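Local coordinates for pectate lyase/Amb allergen (Acidovorax citrulli, PDB 4HWV), which binds calcium and, as a polysaccharide lyase of family 1, probably cleaves pectate, at residues A[180-185]-A[224-229]; A[202-207]-A[275-280]; A[242-247]-A[295-300]; A[301-306]-A[332-337]. One frame throughout, in Å; residues are numbered along the deposited sequence.

Contact 1. Residues A[180-185]-A[224-229]; sequences HGNLML and SEYDLI. With CA (calcium ion), chain C.
The ring of Tyr-226 meets the end of the Asn-182 side-chain amide at its edge, near the ring plane; one face of the ring carries CB of Glu-225, displaced toward the rim. The Asn-182 side chain runs beside the backbone of Asp-227. Just beyond, Leu-183 N donates to Leu-228 O at 2.9 Å, the donor standing above the carbonyl plane. A CA-H...O contact of 3.4 Å from Ile-229 CA to Leu-183 O accompanies the parallel pairing of Leu-183 with Ile-229. One water lies 2.8 Å from both Gly-181 O and Leu-228 O. Farther on, Leu-185 CD1 rests 3.8 Å from Ile-229 CG2, the two side chains crossing obliquely. Asp-227 grips the calcium with both carboxylate oxygens, OD1 at 2.2 Å and OD2 at 2.4 Å, while Ser-230 OG and Gly-279 N also bond to this carboxylate. A calcium-bound water donates to Glu-225 O, tying the loop to the metal shell. With Asp-278 and Asp-282 completing the protein ligands, this is the acidic calcium site of a family 1 lyase, set beside a parallel sheet of the right-handed beta-helix.

Contact 2. Residues A[202-207]-A[275-280]; sequences FEDAFD and QHHDGL. With CA (calcium ion), chain C.
Phe-206 and His-276 form an offset stack, unusual in that the histidine is also held at its edge by the backbone O of Asp-207, the residue after Phe-206. The pair belongs to an aromatic cluster of Phe-206, His-276 and His-277 in loops of the right-handed parallel beta-helix, beside its calcium site. The stacked planes are 9° apart, with Phe-206 CZ 3.3 Å from His-276 CG, over the imidazole face and toward its rim. His-276 CB lies over one face of the phenyl ring as a CH-pi contact. ND1 of His-276 donates almost straight to Asp-207 O at 2.8 Å, the acceptor lying in the ring plane, and Asp-207 N donates in return to His-276 O. The ND1 bond fixes the turn of the imidazole over the phenyl ring; the backbone bond holds the two segments in step. With CG anti to the backbone N (chi1 -168°), the Phe-206 side chain lies alongside His-276, pointing the same way; its edge points at the face of His-277 in an offset edge-to-face pair, planes 85° apart. NE2 of His-277 donates to Asp-204 OD1 at 2.7 Å, while its ND1 is bonded to Asp-251. The other oxygen of Asp-204 makes a salt bridge with Arg-249, and Gln-275 OE1 accepts from His-277 N. Directly after His-277, Asp-278 OD2 binds the calcium ion at 2.4 Å.

Contact 3. Residues A[242-247]-A[295-300]; sequences NTFSDG and NHFHDH
Strands 243-245 and 296-298 run side by side, their axes 4.7 Å apart and 8° from parallel, joined by backbone bonds from His-296 N to Asn-242 O, Phe-244 N to His-296 O and His-298 N to Phe-244 O. Just ahead of the strands Asn-242 and Asn-295 lie side by side with their amide planes 11° apart. Asn-295 OD1 accepts from Asn-242 N at 2.9 Å and, over a longer reach, from Asn-242 ND2; since Asn-329 OD1 accepts from Asn-295 N in turn, these residues build an asparagine ladder, a hallmark of pectate lyase beta-helices. The Phe-244 and Phe-297 rings point the same way but are slid apart, with Phe-244 CD1 3.3 Å from Phe-297 CE1; the row continues through Phe-202, stacked on Phe-244. On the face of Thr-243 and His-296 a water joins Thr-243 OG1 and His-296 ND1. Asn-242 OD1 is bonded to Ile-200 N, Thr-243 OG1 to Ala-480 N, and His-296 NE2 to Gln-332 OE1. CG of His-298 sits between the backbone N and the carbonyl carbon (chi1 67°), and one face of its ring receives Ser-245 CB; Asp-299 OD2 accepts from its ND1. His-300 ND1 donates to Asp-246 OD1 at 2.6 Å, nearly straight and within the ring plane. The carboxylate bonds thus orient both imidazoles, and His-300, its side chain about 8 Å from the calcium, is also held through NE2 by Lys-302 O.

Contact 4. Residues A[301-306]-A[332-337]; sequences DKAFLI and QNLRQR
Asp-301 reaches across to 332-337 with OD1, which accepts from Gln-336 NE2 at 2.8 Å on its syn side; with CG anti to the backbone N (chi1 -173°), the side chain lies alongside Arg-335. Its backbone O accepts from Gln-336 N, and OD2 takes a water that also serves Arg-335 NE. Arg-335 meets Asp-301 with its aliphatic part, CB being 3.3 Å from OD1, while its NH1 bonds to Pro-364 O. The extended chain of Lys-302 places CD over the centre of one face of the Arg-337 guanidinium, 3.7 Å from CZ. Two waters accept from Lys-302 NZ and, weakly, from Arg-337 NH2, which would ease the repulsion between these like charges 4.5 Å apart. Lys-302 O joins Arg-337 NH1 through another water. Ala-303 N then donates almost linearly to Gln-336 O, and its CB touches Leu-334 CD1 at 3.9 Å. Phe-304 N donates to Arg-337 O at 2.8 Å. Leu-305 CD1 lies over the opposite guanidinium face, toward its rim, so that Arg-337 is sandwiched between aliphatic carbons. In the beta-helix, strand 302-306 runs parallel to strand 340-341 and bonds back to the stretch around strand 281-283 through Leu-280 and Val-283, while Leu-334 packs on Phe-297 and His-300 of strand 296-300.

From the N terminus, contact 1 opens at 180-185 and contact 2 at 202-207 before 224-229 closes contact 1, so the two cross. Contact 3 opens at 242-247, ahead of the closure of contact 2 at 275-280, and is closed by 295-300; contacts 2 and 3 therefore cross too. Contact 4 follows in series, beginning directly after contact 3 and closing a shorter loop at 332-337. Contacts 1 and 2 share the calcium and its waters. Contact 2 meets contact 3 through the neighbouring strands 201-203 and 243-245, and contact 4 through Leu-280 and Ala-303. Together they bind successive strands of the beta-helix to the calcium-bearing loops.

Contact 1. Residues A[180-185]-A[224-229]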
# COMPACT_ATOMS: atom_id res chain seq x y z
N HIS A 180 -6.53 8.62 -6.29
CA HIS A 180 -6.83 7.93 -7.54
C HIS A 180 -7.15 8.82 -8.73
O HIS A 180 -7.79 8.38 -9.69
CB HIS A 180 -7.97 6.92 -7.32
CG HIS A 180 -7.71 5.96 -6.21
ND1 HIS A 180 -8.71 5.49 -5.38
CD2 HIS A 180 -6.56 5.41 -5.75
CE1 HIS A 180 -8.19 4.68 -4.47
NE2 HIS A 180 -6.88 4.62 -4.68
N GLY A 181 -6.71 10.07 -8.69
CA GLY A 181 -6.91 10.92 -9.85
C GLY A 181 -5.94 12.07 -9.95
O GLY A 181 -4.92 12.12 -9.26
N ASN A 182 -6.29 12.99 -10.83
CA ASN A 182 -5.33 13.94 -11.39
C ASN A 182 -5.98 15.30 -11.40
O ASN A 182 -6.88 15.54 -12.22
CB ASN A 182 -5.04 13.45 -12.82
CG ASN A 182 -3.87 14.15 -13.51
OD1 ASN A 182 -3.47 15.32 -13.22
ND2 ASN A 182 -3.32 13.44 -14.49
N LEU A 183 -5.52 16.20 -10.53
CA LEU A 183 -5.95 17.58 -10.65
C LEU A 183 -5.28 18.19 -11.87
O LEU A 183 -4.06 18.05 -12.06
CB LEU A 183 -5.59 18.40 -9.41
CG LEU A 183 -6.20 17.91 -8.10
CD1 LEU A 183 -5.79 18.87 -6.97
CD2 LEU A 183 -7.72 17.78 -8.20
N MET A 184 -6.08 18.85 -12.71
CA MET A 184 -5.57 19.46 -13.92
C MET A 184 -5.66 20.97 -13.79
O MET A 184 -6.75 21.54 -13.76
CB MET A 184 -6.38 18.93 -15.10
CG MET A 184 -5.93 19.41 -16.45
SD MET A 184 -4.31 18.74 -16.90
CE MET A 184 -4.56 16.96 -16.78
N LEU A 185 -4.51 21.61 -13.67
CA LEU A 185 -4.50 23.06 -13.44
C LEU A 185 -4.50 23.79 -14.77
O LEU A 185 -3.44 24.06 -15.36
CB LEU A 185 -3.34 23.49 -12.52
CG LEU A 185 -3.17 22.69 -11.23
CD1 LEU A 185 -2.20 23.41 -10.29
CD2 LEU A 185 -4.48 22.37 -10.50
N SER A 224 1.94 5.29 -18.47
CA SER A 224 0.64 5.69 -17.94
C SER A 224 0.48 7.20 -18.00
O SER A 224 1.44 7.94 -18.24
CB SER A 224 0.48 5.17 -16.52
OG SER A 224 0.16 3.79 -16.53
N GLU A 225 -0.74 7.65 -17.78
CA GLU A 225 -1.13 9.01 -18.14
C GLU A 225 -1.45 9.96 -16.99
O GLU A 225 -1.60 11.16 -17.24
CB GLU A 225 -2.34 8.95 -19.08
CG GLU A 225 -2.04 8.29 -20.41
CD GLU A 225 -1.07 9.10 -21.24
OE1 GLU A 225 -1.32 10.31 -21.35
OE2 GLU A 225 -0.08 8.52 -21.78
N TYR A 226 -1.58 9.46 -15.77
CA TYR A 226 -2.13 10.32 -14.70
C TYR A 226 -1.11 10.73 -13.66
O TYR A 226 -0.40 9.88 -13.09
CB TYR A 226 -3.36 9.66 -14.03
CG TYR A 226 -4.31 9.12 -15.05
CD1 TYR A 226 -4.78 9.92 -16.08
CD2 TYR A 226 -4.70 7.79 -15.04
CE1 TYR A 226 -5.61 9.43 -17.07
CE2 TYR A 226 -5.51 7.27 -16.02
CZ TYR A 226 -5.98 8.09 -17.03
OH TYR A 226 -6.77 7.59 -18.04
N ASP A 227 -1.02 12.04 -13.45
CA ASP A 227 -0.24 12.61 -12.35
C ASP A 227 -1.18 12.88 -11.20
O ASP A 227 -2.39 12.88 -11.37
CB ASP A 227 0.30 13.98 -12.77
CG ASP A 227 1.12 13.94 -14.04
OD1 ASP A 227 1.79 12.91 -14.30
OD2 ASP A 227 1.10 14.94 -14.79
N LEU A 228 -0.66 13.14 -10.00
CA LEU A 228 -1.55 13.64 -8.95
C LEU A 228 -1.95 15.10 -9.24
O LEU A 228 -3.10 15.47 -9.02
CB LEU A 228 -0.93 13.46 -7.56
CG LEU A 228 -0.90 11.96 -7.17
CD1 LEU A 228 0.09 11.71 -6.04
CD2 LEU A 228 -2.29 11.47 -6.79
N ILE A 229 -1.00 15.90 -9.73
CA ILE A 229 -1.29 17.27 -10.18
C ILE A 229 -0.51 17.51 -11.47
O ILE A 229 0.70 17.24 -11.53
CB ILE A 229 -0.88 18.34 -9.14
CG1 ILE A 229 -1.56 18.10 -7.77
CG2 ILE A 229 -1.23 19.74 -9.66
CD1 ILE A 229 -1.07 19.04 -6.68
CA CA C . 2.50 13.70 -16.23
O HOH W 1 -5.07 14.24 -7.41
O HOH W 2 0.29 13.13 -17.58
O HOH W 3 3.52 13.65 -18.68
O HOH W 4 2.34 15.93 -17.70

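Contact 2. Residues A[202-207]-A[275-280]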
# COMPACT_ATOMS: atom_id res chain seq x y z
N PHE A 202 -2.39 13.28 -1.04
CA PHE A 202 -2.72 12.81 -2.38
C PHE A 202 -2.11 11.42 -2.54
O PHE A 202 -0.92 11.25 -2.27
CB PHE A 202 -2.10 13.74 -3.42
CG PHE A 202 -2.74 15.09 -3.52
CD1 PHE A 202 -3.80 15.27 -4.41
CD2 PHE A 202 -2.29 16.18 -2.77
CE1 PHE A 202 -4.41 16.50 -4.54
CE2 PHE A 202 -2.90 17.43 -2.91
CZ PHE A 202 -3.95 17.59 -3.79
N GLU A 203 -2.89 10.44 -3.00
CA GLU A 203 -2.34 9.09 -3.21
C GLU A 203 -2.74 8.48 -4.53
O GLU A 203 -3.92 8.50 -4.89
CB GLU A 203 -2.84 8.11 -2.14
CG GLU A 203 -2.42 8.47 -0.71
CD GLU A 203 -2.97 7.53 0.34
OE1 GLU A 203 -3.43 6.43 0.01
OE2 GLU A 203 -2.91 7.92 1.53
N ASP A 204 -1.75 7.92 -5.22
CA ASP A 204 -1.96 6.80 -6.15
C ASP A 204 -2.83 7.17 -7.34
O ASP A 204 -3.96 6.68 -7.49
CB ASP A 204 -2.53 5.60 -5.38
CG ASP A 204 -2.55 4.32 -6.20
OD1 ASP A 204 -1.85 4.23 -7.22
OD2 ASP A 204 -3.29 3.41 -5.81
N ALA A 205 -2.30 8.04 -8.20
CA ALA A 205 -2.95 8.35 -9.47
C ALA A 205 -2.66 7.19 -10.41
O ALA A 205 -1.63 7.16 -11.09
CB ALA A 205 -2.43 9.67 -10.03
N PHE A 206 -3.56 6.22 -10.41
CA PHE A 206 -3.32 4.90 -11.00
C PHE A 206 -4.05 4.78 -12.33
O PHE A 206 -5.25 5.04 -12.45
CB PHE A 206 -3.86 3.85 -10.02
CG PHE A 206 -3.45 2.43 -10.33
CD1 PHE A 206 -2.35 1.86 -9.69
CD2 PHE A 206 -4.20 1.66 -11.23
CE1 PHE A 206 -1.99 0.54 -9.94
CE2 PHE A 206 -3.84 0.32 -11.49
CZ PHE A 206 -2.73 -0.24 -10.84
N ASP A 207 -3.31 4.37 -13.35
CA ASP A 207 -3.85 4.18 -14.69
C ASP A 207 -4.09 2.69 -14.88
O ASP A 207 -3.14 1.90 -14.88
CB ASP A 207 -2.81 4.71 -15.70
CG ASP A 207 -3.30 4.74 -17.12
OD1 ASP A 207 -4.22 3.97 -17.49
OD2 ASP A 207 -2.74 5.54 -17.90
N GLN A 275 4.07 -0.12 -15.68
CA GLN A 275 4.03 1.13 -14.93
C GLN A 275 2.64 1.74 -14.99
O GLN A 275 2.18 2.15 -16.05
CB GLN A 275 5.06 2.09 -15.54
CG GLN A 275 5.13 3.47 -14.91
CD GLN A 275 5.33 3.41 -13.41
OE1 GLN A 275 4.37 3.41 -12.63
NE2 GLN A 275 6.60 3.33 -12.98
N HIS A 276 1.98 1.77 -13.83
CA HIS A 276 0.63 2.31 -13.71
C HIS A 276 0.60 3.77 -13.25
O HIS A 276 -0.49 4.36 -13.13
CB HIS A 276 -0.17 1.46 -12.72
CG HIS A 276 -0.47 0.07 -13.22
ND1 HIS A 276 -1.55 -0.22 -14.03
CD2 HIS A 276 0.15 -1.11 -12.98
CE1 HIS A 276 -1.56 -1.52 -14.29
NE2 HIS A 276 -0.54 -2.08 -13.66
N HIS A 277 1.76 4.35 -12.96
CA HIS A 277 1.83 5.73 -12.50
C HIS A 277 2.56 6.60 -13.50
O HIS A 277 3.24 6.10 -14.40
CB HIS A 277 2.55 5.80 -11.16
CG HIS A 277 1.86 5.05 -10.08
ND1 HIS A 277 2.38 3.90 -9.51
CD2 HIS A 277 0.65 5.25 -9.49
CE1 HIS A 277 1.54 3.46 -8.59
NE2 HIS A 277 0.48 4.25 -8.57
N ASP A 278 2.42 7.91 -13.34
CA ASP A 278 3.17 8.84 -14.15
C ASP A 278 3.88 9.76 -13.17
O ASP A 278 4.71 9.29 -12.39
CB ASP A 278 2.29 9.59 -15.18
CG ASP A 278 3.13 10.23 -16.28
OD1 ASP A 278 4.13 9.61 -16.68
OD2 ASP A 278 2.79 11.34 -16.73
N GLY A 279 3.59 11.06 -13.17
CA GLY A 279 4.27 11.95 -12.26
C GLY A 279 3.58 12.13 -10.92
O GLY A 279 2.41 11.76 -10.74
N LEU A 280 4.29 12.73 -9.97
CA LEU A 280 3.60 13.30 -8.80
C LEU A 280 3.03 14.67 -9.17
O LEU A 280 1.81 14.85 -9.18
CB LEU A 280 4.54 13.40 -7.59
CG LEU A 280 5.02 12.05 -7.04
CD1 LEU A 280 6.04 12.23 -5.92
CD2 LEU A 280 3.85 11.18 -6.58
CA CA C . 2.50 13.70 -16.23
O HOH W 3 3.52 13.65 -18.68
O HOH W 4 2.34 15.93 -17.70
O HOH W 2 0.29 13.13 -17.58

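Contact 3. Residues A[242-247]-A[295-300]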
# COMPACT_ATOMS: atom_id res chain seq x y z
N ASN A 242 1.47 19.55 1.66
CA ASN A 242 0.71 18.37 1.24
C ASN A 242 1.62 17.16 1.31
O ASN A 242 2.85 17.28 1.43
CB ASN A 242 0.20 18.50 -0.21
CG ASN A 242 -0.62 19.76 -0.41
OD1 ASN A 242 -1.77 19.83 0.03
ND2 ASN A 242 -0.02 20.75 -1.07
N THR A 243 1.00 15.98 1.25
CA THR A 243 1.74 14.74 1.14
C THR A 243 1.32 14.07 -0.16
O THR A 243 0.15 14.14 -0.53
CB THR A 243 1.46 13.85 2.36
OG1 THR A 243 1.94 14.54 3.52
CG2 THR A 243 2.14 12.47 2.26
N PHE A 244 2.27 13.47 -0.87
CA PHE A 244 2.01 12.80 -2.16
C PHE A 244 2.73 11.47 -2.16
O PHE A 244 3.89 11.41 -1.76
CB PHE A 244 2.62 13.59 -3.32
CG PHE A 244 2.06 14.98 -3.50
CD1 PHE A 244 2.54 16.05 -2.77
CD2 PHE A 244 1.10 15.22 -4.48
CE1 PHE A 244 2.04 17.33 -2.98
CE2 PHE A 244 0.61 16.49 -4.70
CZ PHE A 244 1.07 17.54 -3.94
N SER A 245 2.08 10.42 -2.66
CA SER A 245 2.72 9.10 -2.76
C SER A 245 1.94 8.20 -3.71
O SER A 245 0.85 8.56 -4.15
CB SER A 245 2.77 8.41 -1.40
OG SER A 245 1.49 7.97 -1.04
N ASP A 246 2.48 7.01 -3.97
CA ASP A 246 1.75 5.99 -4.72
C ASP A 246 0.80 5.18 -3.83
O ASP A 246 0.33 4.11 -4.24
CB ASP A 246 2.71 5.06 -5.46
CG ASP A 246 3.36 5.73 -6.66
OD1 ASP A 246 2.90 6.84 -7.04
OD2 ASP A 246 4.31 5.13 -7.22
N GLY A 247 0.49 5.70 -2.64
CA GLY A 247 -0.40 4.98 -1.74
C GLY A 247 0.10 3.57 -1.49
O GLY A 247 1.30 3.35 -1.34
N ASN A 295 6.28 20.17 1.45
CA ASN A 295 5.52 18.95 1.16
C ASN A 295 6.33 17.70 1.50
O ASN A 295 7.55 17.76 1.60
CB ASN A 295 5.15 18.85 -0.33
CG ASN A 295 4.36 20.04 -0.83
OD1 ASN A 295 3.17 20.16 -0.56
ND2 ASN A 295 5.02 20.91 -1.57
N HIS A 296 5.63 16.59 1.69
CA HIS A 296 6.25 15.28 1.84
C HIS A 296 5.90 14.45 0.61
O HIS A 296 4.74 14.09 0.43
CB HIS A 296 5.72 14.60 3.10
CG HIS A 296 6.34 13.27 3.38
ND1 HIS A 296 5.78 12.38 4.28
CD2 HIS A 296 7.46 12.67 2.91
CE1 HIS A 296 6.54 11.31 4.36
NE2 HIS A 296 7.56 11.45 3.54
N PHE A 297 6.88 14.18 -0.24
CA PHE A 297 6.70 13.35 -1.42
C PHE A 297 7.38 12.03 -1.15
O PHE A 297 8.55 12.02 -0.81
CB PHE A 297 7.39 13.96 -2.65
CG PHE A 297 6.92 15.35 -3.01
CD1 PHE A 297 5.80 15.54 -3.82
CD2 PHE A 297 7.61 16.47 -2.57
CE1 PHE A 297 5.39 16.82 -4.17
CE2 PHE A 297 7.20 17.76 -2.93
CZ PHE A 297 6.09 17.93 -3.73
N HIS A 298 6.67 10.91 -1.29
CA HIS A 298 7.31 9.63 -0.98
C HIS A 298 6.79 8.49 -1.82
O HIS A 298 5.64 8.49 -2.23
CB HIS A 298 7.25 9.30 0.53
CG HIS A 298 5.87 9.03 1.07
ND1 HIS A 298 5.33 7.76 1.14
CD2 HIS A 298 4.95 9.85 1.65
CE1 HIS A 298 4.14 7.81 1.71
NE2 HIS A 298 3.88 9.07 2.02
N ASP A 299 7.67 7.53 -2.08
CA ASP A 299 7.26 6.24 -2.66
C ASP A 299 6.65 6.40 -4.05
O ASP A 299 5.45 6.23 -4.27
CB ASP A 299 6.35 5.48 -1.70
CG ASP A 299 7.08 5.07 -0.44
OD1 ASP A 299 7.98 4.21 -0.55
OD2 ASP A 299 6.82 5.63 0.62
N HIS A 300 7.53 6.69 -5.00
CA HIS A 300 7.11 6.94 -6.36
C HIS A 300 8.34 6.91 -7.25
O HIS A 300 9.45 7.19 -6.78
CB HIS A 300 6.41 8.30 -6.43
CG HIS A 300 5.93 8.66 -7.79
ND1 HIS A 300 4.67 8.31 -8.25
CD2 HIS A 300 6.52 9.36 -8.79
CE1 HIS A 300 4.52 8.77 -9.49
NE2 HIS A 300 5.62 9.41 -9.83
O HOH W 5 3.31 13.08 5.37

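Contact 4. Residues A[301-306]-A[332-337]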
# COMPACT_ATOMS: atom_id res chain seq x y z
N ASP A 301 8.15 6.57 -8.53
CA ASP A 301 9.26 6.47 -9.46
C ASP A 301 9.65 7.85 -10.03
O ASP A 301 10.62 8.47 -9.56
CB ASP A 301 8.93 5.44 -10.56
CG ASP A 301 10.09 5.15 -11.45
OD1 ASP A 301 11.08 5.92 -11.47
OD2 ASP A 301 10.02 4.13 -12.17
N LYS A 302 8.89 8.33 -11.02
CA LYS A 302 9.25 9.54 -11.76
C LYS A 302 8.52 10.74 -11.15
O LYS A 302 7.35 10.99 -11.46
CB LYS A 302 8.90 9.38 -13.23
CG LYS A 302 9.66 8.22 -13.85
CD LYS A 302 9.19 7.87 -15.25
CE LYS A 302 9.89 6.61 -15.75
NZ LYS A 302 9.38 6.17 -17.09
N ALA A 303 9.21 11.49 -10.30
CA ALA A 303 8.50 12.46 -9.45
C ALA A 303 8.01 13.74 -10.15
O ALA A 303 6.81 14.05 -10.12
CB ALA A 303 9.37 12.80 -8.26
N PHE A 304 8.94 14.51 -10.73
CA PHE A 304 8.62 15.84 -11.26
C PHE A 304 9.23 16.03 -12.65
O PHE A 304 10.44 16.19 -12.79
CB PHE A 304 9.15 16.94 -10.34
CG PHE A 304 8.85 16.70 -8.90
CD1 PHE A 304 7.56 16.82 -8.43
CD2 PHE A 304 9.86 16.37 -8.00
CE1 PHE A 304 7.26 16.58 -7.08
CE2 PHE A 304 9.59 16.13 -6.67
CZ PHE A 304 8.28 16.24 -6.20
N LEU A 305 8.37 16.02 -13.66
CA LEU A 305 8.81 16.35 -15.01
C LEU A 305 8.55 17.83 -15.22
O LEU A 305 7.39 18.28 -15.23
CB LEU A 305 8.00 15.54 -16.03
CG LEU A 305 8.43 15.70 -17.49
CD1 LEU A 305 9.77 15.01 -17.72
CD2 LEU A 305 7.39 15.11 -18.42
N ILE A 306 9.63 18.62 -15.33
CA ILE A 306 9.53 20.05 -15.61
C ILE A 306 9.94 20.22 -17.08
O ILE A 306 11.13 20.16 -17.39
CB ILE A 306 10.43 20.91 -14.68
CG1 ILE A 306 10.23 20.54 -13.19
CG2 ILE A 306 10.16 22.39 -14.93
CD1 ILE A 306 8.78 20.68 -12.72
N GLN A 332 11.34 11.53 -0.36
CA GLN A 332 11.67 10.26 0.28
C GLN A 332 11.29 9.08 -0.59
O GLN A 332 10.17 9.01 -1.08
CB GLN A 332 10.95 10.17 1.63
CG GLN A 332 11.25 8.90 2.41
CD GLN A 332 10.56 8.84 3.75
OE1 GLN A 332 9.54 9.49 3.96
NE2 GLN A 332 11.09 8.03 4.65
N ASN A 333 12.21 8.14 -0.78
CA ASN A 333 11.89 6.95 -1.58
C ASN A 333 11.34 7.31 -2.95
O ASN A 333 10.35 6.72 -3.41
CB ASN A 333 10.91 6.03 -0.85
CG ASN A 333 11.43 5.57 0.48
OD1 ASN A 333 12.62 5.67 0.77
ND2 ASN A 333 10.52 5.09 1.31
N LEU A 334 11.98 8.28 -3.61
CA LEU A 334 11.67 8.61 -4.99
C LEU A 334 12.82 8.11 -5.86
O LEU A 334 14.00 8.25 -5.50
CB LEU A 334 11.51 10.13 -5.19
CG LEU A 334 10.55 10.85 -4.24
CD1 LEU A 334 10.54 12.35 -4.54
CD2 LEU A 334 9.13 10.27 -4.36
N ARG A 335 12.48 7.56 -7.02
CA ARG A 335 13.52 6.98 -7.87
C ARG A 335 14.26 7.98 -8.76
O ARG A 335 15.49 7.89 -8.89
CB ARG A 335 12.93 5.85 -8.72
CG ARG A 335 13.91 5.19 -9.66
CD ARG A 335 13.45 3.77 -9.97
NE ARG A 335 14.22 3.11 -11.02
CZ ARG A 335 15.37 2.47 -10.83
NH1 ARG A 335 15.91 2.46 -9.62
NH2 ARG A 335 15.98 1.87 -11.85
N GLN A 336 13.54 8.91 -9.37
CA GLN A 336 14.16 9.81 -10.35
C GLN A 336 13.28 11.02 -10.61
O GLN A 336 12.19 11.15 -10.02
CB GLN A 336 14.44 9.07 -11.67
CG GLN A 336 13.19 8.50 -12.33
CD GLN A 336 13.50 7.64 -13.52
OE1 GLN A 336 14.21 8.07 -14.43
NE2 GLN A 336 13.00 6.40 -13.52
N ARG A 337 13.76 11.91 -11.48
CA ARG A 337 13.08 13.17 -11.77
C ARG A 337 12.81 13.96 -10.49
O ARG A 337 11.67 14.35 -10.20
CB ARG A 337 11.77 12.97 -12.54
CG ARG A 337 11.94 12.25 -13.85
CD ARG A 337 10.64 12.42 -14.65
NE ARG A 337 10.60 11.61 -15.86
CZ ARG A 337 9.49 11.34 -16.54
NH1 ARG A 337 8.30 11.75 -16.11
NH2 ARG A 337 9.57 10.64 -17.66
O HOH W 6 12.30 3.25 -13.20
O HOH W 7 7.33 12.88 -13.65
O HOH W 8 11.50 8.17 -18.18
O HOH W 9 7.93 8.17 -18.76